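Local coordinates for protein UDP-galactopyranose mutase (Deinococcus radiodurans, PDB 3HDQ) that binds FAD and a UDP-galactopyranose substrate and, as a member of the UDP-galactopyranose mutase family, probably interconverts the pyranose and furanose forms of UDP-galactose, at residues A[120-133]-A[167-179]. Numbering follows the deposited sequence.
Sequences LPIPINLDTVNRLY and VGRDLYNKFFRGY. With GDU (galactose-uridine-5'-diphosphate), chain K.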
loop_
_atom_site.group_PDB
_atom_site.type_symbol
_atom_site.label_atom_id
_atom_site.label_comp_id
_atom_site.label_asym_id
_atom_site.label_seq_id
_atom_site.Cartn_x
_atom_site.Cartn_y
_atom_site.Cartn_z
ATOM N N LEU A 120 25.459 8.487 -24.978
ATOM C CA LEU A 120 26.550 9.302 -24.468
ATOM C C LEU A 120 26.217 9.854 -23.096
ATOM O O LEU A 120 25.074 10.188 -22.836
ATOM C CB LEU A 120 26.803 10.464 -25.443
ATOM C CG LEU A 120 27.905 10.338 -26.504
ATOM C CD1 LEU A 120 28.263 8.884 -26.779
ATOM C CD2 LEU A 120 27.496 11.064 -27.784
ATOM N N PRO A 121 27.225 9.992 -22.223
ATOM C CA PRO A 121 26.978 10.530 -20.885
ATOM C C PRO A 121 26.394 11.942 -20.916
ATOM O O PRO A 121 26.874 12.809 -21.658
ATOM C CB PRO A 121 28.378 10.571 -20.252
ATOM C CG PRO A 121 29.202 9.631 -21.062
ATOM C CD PRO A 121 28.648 9.678 -22.442
ATOM N N ILE A 122 25.350 12.147 -20.124
ATOM C CA ILE A 122 24.873 13.478 -19.758
ATOM C C ILE A 122 24.810 13.420 -18.241
ATOM O O ILE A 122 24.324 12.432 -17.692
ATOM C CB ILE A 122 23.477 13.776 -20.372
ATOM C CG1 ILE A 122 22.983 15.163 -19.973
ATOM C CG2 ILE A 122 22.456 12.719 -19.968
ATOM C CD1 ILE A 122 23.435 16.255 -20.905
ATOM N N PRO A 123 25.349 14.431 -17.542
ATOM C CA PRO A 123 25.980 15.684 -17.981
ATOM C C PRO A 123 27.059 15.490 -19.050
ATOM O O PRO A 123 27.751 14.477 -19.048
ATOM C CB PRO A 123 26.642 16.212 -16.701
ATOM C CG PRO A 123 25.937 15.588 -15.604
ATOM C CD PRO A 123 25.467 14.245 -16.086
ATOM N N ILE A 124 27.189 16.457 -19.956
ATOM C CA ILE A 124 28.275 16.451 -20.933
ATOM C C ILE A 124 29.612 16.408 -20.199
ATOM O O ILE A 124 29.844 17.201 -19.281
ATOM C CB ILE A 124 28.231 17.710 -21.833
ATOM C CG1 ILE A 124 26.938 17.728 -22.663
ATOM C CG2 ILE A 124 29.487 17.791 -22.714
ATOM C CD1 ILE A 124 26.788 18.929 -23.577
ATOM N N ASN A 125 30.479 15.475 -20.587
ATOM C CA ASN A 125 31.827 15.410 -20.019
ATOM C C ASN A 125 32.911 15.118 -21.061
ATOM O O ASN A 125 32.632 15.079 -22.262
ATOM C CB ASN A 125 31.897 14.404 -18.863
ATOM C CG ASN A 125 31.849 12.954 -19.330
ATOM O OD1 ASN A 125 31.953 12.661 -20.524
ATOM N ND2 ASN A 125 31.697 12.036 -18.375
ATOM N N LEU A 126 34.139 14.907 -20.584
ATOM C CA LEU A 126 35.277 14.574 -21.437
ATOM C C LEU A 126 34.949 13.441 -22.421
ATOM O O LEU A 126 35.159 13.583 -23.633
ATOM C CB LEU A 126 36.501 14.231 -20.564
ATOM C CG LEU A 126 37.935 14.392 -21.097
ATOM C CD1 LEU A 126 38.751 13.106 -21.025
ATOM C CD2 LEU A 126 37.983 15.011 -22.495
ATOM N N ASP A 127 34.421 12.331 -21.907
ATOM C CA ASP A 127 34.112 11.171 -22.744
ATOM C C ASP A 127 33.005 11.503 -23.731
ATOM O O ASP A 127 33.023 11.036 -24.873
ATOM C CB ASP A 127 33.699 9.952 -21.891
ATOM C CG ASP A 127 34.805 9.489 -20.951
ATOM O OD1 ASP A 127 35.961 9.372 -21.397
ATOM O OD2 ASP A 127 34.518 9.226 -19.765
ATOM N N THR A 128 32.033 12.301 -23.290
ATOM C CA THR A 128 30.947 12.721 -24.180
ATOM C C THR A 128 31.488 13.442 -25.419
ATOM O O THR A 128 31.093 13.150 -26.550
ATOM C CB THR A 128 29.950 13.670 -23.482
ATOM O OG1 THR A 128 29.449 13.056 -22.287
ATOM C CG2 THR A 128 28.797 13.975 -24.410
ATOM N N VAL A 129 32.377 14.399 -25.193
ATOM C CA VAL A 129 32.974 15.157 -26.288
ATOM C C VAL A 129 33.862 14.265 -27.179
ATOM O O VAL A 129 33.700 14.239 -28.399
ATOM C CB VAL A 129 33.774 16.357 -25.750
ATOM C CG1 VAL A 129 34.483 17.092 -26.888
ATOM C CG2 VAL A 129 32.847 17.296 -24.976
ATOM N N ASN A 130 34.790 13.534 -26.570
ATOM C CA ASN A 130 35.630 12.637 -27.339
ATOM C C ASN A 130 34.803 11.675 -28.192
ATOM O O ASN A 130 35.057 11.518 -29.375
ATOM C CB ASN A 130 36.606 11.890 -26.422
ATOM C CG ASN A 130 37.770 12.775 -25.965
ATOM O OD1 ASN A 130 38.072 13.792 -26.596
ATOM N ND2 ASN A 130 38.423 12.391 -24.872
ATOM N N ARG A 131 33.787 11.058 -27.604
ATOM C CA ARG A 131 33.033 10.054 -28.327
ATOM C C ARG A 131 32.188 10.656 -29.438
ATOM O O ARG A 131 32.016 10.040 -30.499
ATOM C CB ARG A 131 32.187 9.193 -27.371
ATOM C CG ARG A 131 33.020 8.278 -26.459
ATOM C CD ARG A 131 32.145 7.441 -25.529
ATOM N NE ARG A 131 31.216 6.619 -26.300
ATOM C CZ ARG A 131 30.082 6.101 -25.833
ATOM N NH1 ARG A 131 29.703 6.306 -24.569
ATOM N NH2 ARG A 131 29.319 5.375 -26.642
ATOM N N LEU A 132 31.670 11.859 -29.206
ATOM C CA LEU A 132 30.776 12.494 -30.165
ATOM C C LEU A 132 31.516 12.917 -31.431
ATOM O O LEU A 132 31.029 12.694 -32.539
ATOM C CB LEU A 132 30.060 13.706 -29.543
ATOM C CG LEU A 132 29.029 14.389 -30.461
ATOM C CD1 LEU A 132 27.845 13.471 -30.714
ATOM C CD2 LEU A 132 28.549 15.713 -29.889
ATOM N N TYR A 133 32.689 13.527 -31.264
ATOM C CA TYR A 133 33.415 14.124 -32.392
ATOM C C TYR A 133 34.610 13.286 -32.858
ATOM O O TYR A 133 35.294 13.646 -33.821
ATOM C CB TYR A 133 33.916 15.520 -32.026
ATOM C CG TYR A 133 32.838 16.536 -31.728
ATOM C CD1 TYR A 133 31.835 16.813 -32.658
ATOM C CD2 TYR A 133 32.839 17.249 -30.531
ATOM C CE1 TYR A 133 30.840 17.754 -32.391
ATOM C CE2 TYR A 133 31.845 18.194 -30.259
ATOM C CZ TYR A 133 30.858 18.440 -31.195
ATOM O OH TYR A 133 29.890 19.372 -30.944
ATOM N N VAL A 167 29.502 25.647 -23.368
ATOM C CA VAL A 167 29.878 24.578 -24.293
ATOM C C VAL A 167 29.520 24.882 -25.740
ATOM O O VAL A 167 29.659 24.025 -26.614
ATOM C CB VAL A 167 29.218 23.237 -23.914
ATOM C CG1 VAL A 167 29.696 22.778 -22.551
ATOM C CG2 VAL A 167 27.694 23.361 -23.966
ATOM N N GLY A 168 29.041 26.094 -25.995
ATOM C CA GLY A 168 28.808 26.526 -27.355
ATOM C C GLY A 168 27.512 26.043 -27.963
ATOM O O GLY A 168 26.716 25.356 -27.333
ATOM N N ARG A 169 27.333 26.379 -29.231
ATOM C CA ARG A 169 26.056 26.257 -29.915
ATOM C C ARG A 169 25.744 24.838 -30.431
ATOM O O ARG A 169 24.588 24.418 -30.441
ATOM C CB ARG A 169 26.023 27.285 -31.050
ATOM C CG ARG A 169 24.771 27.285 -31.886
ATOM C CD ARG A 169 23.586 27.857 -31.144
ATOM N NE ARG A 169 23.868 29.125 -30.465
ATOM C CZ ARG A 169 22.931 29.866 -29.882
ATOM N NH1 ARG A 169 21.664 29.466 -29.914
ATOM N NH2 ARG A 169 23.250 30.997 -29.265
ATOM N N ASP A 170 26.758 24.096 -30.857
ATOM C CA ASP A 170 26.507 22.733 -31.343
ATOM C C ASP A 170 26.122 21.758 -30.216
ATOM O O ASP A 170 25.174 20.982 -30.341
ATOM C CB ASP A 170 27.710 22.187 -32.113
ATOM C CG ASP A 170 27.383 20.913 -32.857
ATOM O OD1 ASP A 170 28.161 19.938 -32.771
ATOM O OD2 ASP A 170 26.329 20.883 -33.521
ATOM N N LEU A 171 26.859 21.798 -29.113
ATOM C CA LEU A 171 26.567 20.924 -27.988
ATOM C C LEU A 171 25.216 21.284 -27.382
ATOM O O LEU A 171 24.460 20.411 -26.945
ATOM C CB LEU A 171 27.691 20.999 -26.955
ATOM C CG LEU A 171 28.961 20.294 -27.435
ATOM C CD1 LEU A 171 30.105 20.535 -26.454
ATOM C CD2 LEU A 171 28.686 18.787 -27.635
ATOM N N TYR A 172 24.919 22.580 -27.389
ATOM C CA TYR A 172 23.622 23.090 -26.975
ATOM C C TYR A 172 22.498 22.537 -27.847
ATOM O O TYR A 172 21.462 22.117 -27.335
ATOM C CB TYR A 172 23.624 24.625 -27.018
ATOM C CG TYR A 172 22.254 25.258 -26.917
ATOM C CD1 TYR A 172 21.640 25.429 -25.686
ATOM C CD2 TYR A 172 21.582 25.700 -28.054
ATOM C CE1 TYR A 172 20.387 26.017 -25.583
ATOM C CE2 TYR A 172 20.332 26.291 -27.961
ATOM C CZ TYR A 172 19.740 26.442 -26.719
ATOM O OH TYR A 172 18.503 27.023 -26.602
ATOM N N ASN A 173 22.689 22.548 -29.161
ATOM C CA ASN A 173 21.645 22.052 -30.057
ATOM C C ASN A 173 21.470 20.543 -29.927
ATOM O O ASN A 173 20.374 20.013 -30.136
ATOM C CB ASN A 173 21.941 22.390 -31.519
ATOM C CG ASN A 173 21.881 23.887 -31.814
ATOM O OD1 ASN A 173 21.245 24.663 -31.102
ATOM N ND2 ASN A 173 22.548 24.289 -32.883
ATOM N N LYS A 174 22.554 19.855 -29.576
ATOM C CA LYS A 174 22.542 18.398 -29.549
ATOM C C LYS A 174 21.994 17.776 -28.265
ATOM O O LYS A 174 21.362 16.723 -28.319
ATOM C CB LYS A 174 23.926 17.838 -29.899
ATOM C CG LYS A 174 24.023 17.488 -31.365
ATOM C CD LYS A 174 25.436 17.438 -31.892
ATOM C CE LYS A 174 25.397 17.195 -33.408
ATOM N NZ LYS A 174 26.539 17.845 -34.118
ATOM N N PHE A 175 22.220 18.436 -27.130
ATOM C CA PHE A 175 21.827 17.889 -25.832
ATOM C C PHE A 175 20.701 18.668 -25.123
ATOM O O PHE A 175 19.908 18.075 -24.392
ATOM C CB PHE A 175 23.050 17.773 -24.905
ATOM C CG PHE A 175 24.044 16.725 -25.339
ATOM C CD1 PHE A 175 25.006 17.011 -26.293
ATOM C CD2 PHE A 175 24.011 15.449 -24.790
ATOM C CE1 PHE A 175 25.907 16.044 -26.700
ATOM C CE2 PHE A 175 24.914 14.479 -25.198
ATOM C CZ PHE A 175 25.857 14.775 -26.154
ATOM N N PHE A 176 20.631 19.986 -25.330
ATOM C CA PHE A 176 19.708 20.823 -24.554
ATOM C C PHE A 176 18.495 21.405 -25.282
ATOM O O PHE A 176 17.373 21.316 -24.771
ATOM C CB PHE A 176 20.462 21.937 -23.830
ATOM C CG PHE A 176 21.272 21.444 -22.683
ATOM C CD1 PHE A 176 20.717 21.356 -21.421
ATOM C CD2 PHE A 176 22.578 21.032 -22.872
ATOM C CE1 PHE A 176 21.459 20.891 -20.367
ATOM C CE2 PHE A 176 23.326 20.559 -21.821
ATOM C CZ PHE A 176 22.769 20.487 -20.569
ATOM N N ARG A 177 18.710 22.005 -26.451
ATOM C CA ARG A 177 17.622 22.694 -27.135
ATOM C C ARG A 177 16.412 21.797 -27.360
ATOM O O ARG A 177 15.307 22.121 -26.917
ATOM C CB ARG A 177 18.072 23.300 -28.461
ATOM C CG ARG A 177 16.998 24.196 -29.087
ATOM C CD ARG A 177 17.451 24.837 -30.383
ATOM N NE ARG A 177 17.919 23.838 -31.339
ATOM C CZ ARG A 177 17.950 24.023 -32.656
ATOM N NH1 ARG A 177 17.526 25.172 -33.178
ATOM N NH2 ARG A 177 18.391 23.057 -33.454
ATOM N N GLY A 178 16.618 20.680 -28.050
ATOM C CA GLY A 178 15.528 19.764 -28.352
ATOM C C GLY A 178 14.828 19.194 -27.116
ATOM O O GLY A 178 13.601 19.095 -27.079
ATOM N N TYR A 179 15.610 18.816 -26.106
ATOM C CA TYR A 179 15.055 18.218 -24.892
ATOM C C TYR A 179 14.154 19.223 -24.183
ATOM O O TYR A 179 13.001 18.920 -23.832
ATOM C CB TYR A 179 16.176 17.776 -23.946
ATOM C CG TYR A 179 15.686 16.983 -22.759
ATOM C CD1 TYR A 179 15.803 15.599 -22.737
ATOM C CD2 TYR A 179 15.088 17.613 -21.665
ATOM C CE1 TYR A 179 15.349 14.858 -21.660
ATOM C CE2 TYR A 179 14.626 16.882 -20.583
ATOM C CZ TYR A 179 14.767 15.502 -20.587
ATOM O OH TYR A 179 14.329 14.754 -19.528
HETATM N N1 GDU K . 18.068 18.959 -19.862
HETATM C C2 GDU K . 18.307 18.690 -21.060
HETATM N N3 GDU K . 18.737 17.699 -21.716
HETATM C C4 GDU K . 19.005 16.632 -20.943
HETATM C C5 GDU K . 18.779 16.760 -19.484
HETATM C C6 GDU K . 18.308 17.927 -19.002
HETATM O O2 GDU K . 18.007 19.785 -21.914
HETATM O O4 GDU K . 19.399 15.575 -21.432
HETATM C C1D GDU K . 17.538 20.210 -19.402
HETATM C C2D GDU K . 16.013 20.448 -19.514
HETATM O O2D GDU K . 15.682 21.827 -19.621
HETATM C C3D GDU K . 15.541 19.840 -18.209
HETATM C C4D GDU K . 16.577 20.459 -17.273
HETATM O O4D GDU K . 17.803 20.475 -18.011
HETATM O O3D GDU K . 14.200 20.224 -17.916
HETATM C C5D GDU K . 16.618 19.911 -15.855
HETATM O O5D GDU K . 16.999 18.533 -16.025
HETATM P PA GDU K . 16.514 17.382 -15.031
HETATM O O1A GDU K . 17.337 16.170 -15.301
HETATM O O2A GDU K . 16.763 17.838 -13.654
HETATM O O3A GDU K . 15.002 16.995 -15.326
HETATM P PB GDU K . 14.043 16.389 -14.222
HETATM O O1B GDU K . 12.779 16.248 -14.984
HETATM O O2B GDU K . 13.750 17.241 -13.044
HETATM O O3B GDU K . 14.455 14.910 -13.752
HETATM C "C1'" GDU K . 14.111 14.102 -12.609
HETATM C "C2'" GDU K . 15.040 14.475 -11.434
HETATM C "C3'" GDU K . 16.475 14.466 -12.010
HETATM C "C4'" GDU K . 16.841 12.989 -12.346
HETATM C "C5'" GDU K . 15.731 12.399 -13.260
HETATM C "C6'" GDU K . 15.822 10.857 -13.433
HETATM O "O2'" GDU K . 14.661 15.727 -10.833
HETATM O "O3'" GDU K . 17.372 15.059 -11.044
HETATM O "O4'" GDU K . 16.945 12.262 -11.103
HETATM O "O5'" GDU K . 14.339 12.721 -12.982
HETATM O "O6'" GDU K . 16.464 10.472 -14.672
#
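Ile124 lies over one face of the Phe175 ring, its CG1 4.2 Å from the ring centroid in a CH-pi contact. Phe175 holds CG anti to its own carbonyl carbon (chi1 -69°), which sends the ring from helix 159-184 into the corner between strand 118-122 and helix 126-133. There the packing is tight. Thr128 CG2 approaches from the opposite direction, obliquely to the ring, and comes within 3.5 Å of Phe175 CZ, and Leu120 CD2 and Leu132 CD2 sit at the ring edge. Ile122 CD1 touches Phe175 CD2 and also reaches the Phe176 ring. The polar end of Thr128 is turned to its own segment: OG1 donates to Pro121 O and accepts from Asn125 N. Asn125 OD1 takes Thr128 N in return, so the two residues form a capping box at the start of helix 126-133.

The far end is looser, polar and partly exposed. Tyr133 OH donates to Asp170 OD1 at 2.6 Å, the one hydrogen bond between the segments. It arrives on the anti side, 18° out of the carboxylate plane. Lys174 NZ takes the syn lone pair of the same oxygen in a salt bridge, so OD1 is gripped twice; this pairing would favour a charged carboxylate.

At the opposite end the helix meets the substrate. Phe175 O accepts from N3 of the uracil ring at 2.9 Å, and Phe176 CD1 lies 3.2 Å from the uracil O2. The Tyr179 ring puts one face against the uracil, with CG 3.3 Å from N3. An alanine in place of Tyr179 would probably leave that uracil face without its aromatic cover and let the base shift. Buried hydrophobic packing thus backs a helix that carries part of the uridine-binding site of this UDP-galactopyranose mutase.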